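PDB 3H3H: SnoaL-like domain-containing protein from Burkholderia thailandensis E264, which is of unknown function but, as a SnoaL-like member of the NTF2 clan, probably binds a small molecule or catalyses a reaction on one. Local coordinates for residues B[3-6]-B[7-11]. Residues are numbered along the deposited sequence; the frame is centred on the assembly and turned at random.
Sequences EPIT and QAFAQ
T6 and F9 meet where the chain turns into its first helix, a clear instance of an N-cap in which a threonine takes over a backbone N-H of the first turn. The hydroxyl OG1 of T6 accepts from F9 N at 3.3 Å, and the bond is fairly straight, with 155° at the hydrogen. This reach depends on chi1 of 56°, which sets OG1 between the backbone N and the carbonyl carbon of T6, while CG2 lies opposite that carbon. The same oxygen also rests against F9 CB, 3.2 Å away. The carbonyl O of T6 in turn accepts from A10 N at 2.9 Å, the first i to i+4 bond of the helix. Thus T6 engages two N-H groups of the opening turn, one through its side chain and one through its backbone, and this is the tight part of the contact.

The apolar packing is built round CG2 of I5, which stands 4.2 Å from CD2 at the edge of the F9 ring and equally far from CB of the buried A10. The looser side faces outward, where the side chain of exposed A8 contributes little more than a 4.0 Å approach of its CB to T6 OG1.

The cap sits at the surface, where Q7 touches A84 of strand 78-84 and also packs on G122 of the second subunit. The ring of F9 meets F107 edge-to-face. I5 and A10 both lie on V89, and A10 also touches T82, so the beginning of helix 7-22 rests against strands 78-84 and 88-94.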
loop_
_atom_site.group_PDB
_atom_site.type_symbol
_atom_site.label_atom_id
_atom_site.label_comp_id
_atom_site.label_asym_id
_atom_site.label_seq_id
_atom_site.Cartn_x
_atom_site.Cartn_y
_atom_site.Cartn_z
ATOM N N GLU B 3 -16.575 7.026 8.714
ATOM C CA GLU B 3 -15.490 8.000 8.416
ATOM C C GLU B 3 -14.219 7.265 8.017
ATOM O O GLU B 3 -13.578 6.647 8.866
ATOM C CB GLU B 3 -15.195 8.883 9.643
ATOM C CG GLU B 3 -14.199 10.041 9.381
ATOM C CD GLU B 3 -13.817 10.801 10.636
ATOM O OE1 GLU B 3 -13.405 10.160 11.628
ATOM O OE2 GLU B 3 -13.915 12.047 10.621
ATOM N N PRO B 4 -13.833 7.323 6.729
ATOM C CA PRO B 4 -12.507 6.745 6.453
ATOM C C PRO B 4 -11.382 7.490 7.201
ATOM O O PRO B 4 -11.600 8.560 7.776
ATOM C CB PRO B 4 -12.356 6.893 4.928
ATOM C CG PRO B 4 -13.468 7.808 4.488
ATOM C CD PRO B 4 -14.549 7.692 5.499
ATOM N N ILE B 5 -10.205 6.881 7.227
ATOM C CA ILE B 5 -8.998 7.501 7.763
ATOM C C ILE B 5 -8.940 8.916 7.289
ATOM O O ILE B 5 -9.040 9.173 6.108
ATOM C CB ILE B 5 -7.741 6.779 7.213
ATOM C CG1 ILE B 5 -7.664 5.391 7.838
ATOM C CG2 ILE B 5 -6.509 7.635 7.471
ATOM C CD1 ILE B 5 -7.492 5.438 9.320
ATOM N N THR B 6 -8.797 9.860 8.207
ATOM C CA THR B 6 -8.785 11.247 7.825
ATOM C C THR B 6 -7.415 11.690 7.364
ATOM O O THR B 6 -6.400 11.059 7.694
ATOM C CB THR B 6 -9.262 12.109 9.019
ATOM O OG1 THR B 6 -8.435 11.823 10.156
ATOM C CG2 THR B 6 -10.707 11.777 9.372
ATOM N N GLN B 7 -7.345 12.762 6.585
ATOM C CA GLN B 7 -6.032 13.228 6.160
ATOM C C GLN B 7 -5.322 13.861 7.378
ATOM O O GLN B 7 -4.102 13.766 7.484
ATOM C CB GLN B 7 -6.105 14.181 4.972
ATOM C CG GLN B 7 -5.049 13.861 3.891
ATOM C CD GLN B 7 -5.421 12.673 3.012
ATOM O OE1 GLN B 7 -6.595 12.320 2.886
ATOM N NE2 GLN B 7 -4.420 12.067 2.372
ATOM N N ALA B 8 -6.076 14.456 8.308
ATOM C CA ALA B 8 -5.474 14.946 9.560
ATOM C C ALA B 8 -4.595 13.811 10.136
ATOM O O ALA B 8 -3.375 13.966 10.395
ATOM C CB ALA B 8 -6.540 15.347 10.577
ATOM N N PHE B 9 -5.270 12.692 10.351
ATOM C CA PHE B 9 -4.656 11.548 10.953
ATOM C C PHE B 9 -3.501 11.014 10.086
ATOM O O PHE B 9 -2.412 10.746 10.579
ATOM C CB PHE B 9 -5.721 10.478 11.232
ATOM C CG PHE B 9 -5.181 9.316 11.937
ATOM C CD1 PHE B 9 -4.993 9.352 13.301
ATOM C CD2 PHE B 9 -4.757 8.212 11.231
ATOM C CE1 PHE B 9 -4.438 8.290 13.950
ATOM C CE2 PHE B 9 -4.194 7.163 11.865
ATOM C CZ PHE B 9 -4.033 7.177 13.219
ATOM N N ALA B 10 -3.706 10.904 8.786
ATOM C CA ALA B 10 -2.704 10.262 7.949
ATOM C C ALA B 10 -1.368 11.019 7.965
ATOM O O ALA B 10 -0.282 10.452 8.012
ATOM C CB ALA B 10 -3.259 10.141 6.521
ATOM N N GLN B 11 -1.473 12.327 7.930
ATOM C CA GLN B 11 -0.303 13.176 7.920
ATOM C C GLN B 11 0.413 13.194 9.238
ATOM O O GLN B 11 1.632 13.120 9.245
ATOM C CB GLN B 11 -0.703 14.623 7.587
ATOM C CG GLN B 11 -1.236 14.733 6.188
ATOM C CD GLN B 11 -0.183 14.497 5.177
ATOM O OE1 GLN B 11 0.894 15.116 5.230
ATOM N NE2 GLN B 11 -0.456 13.603 4.230
#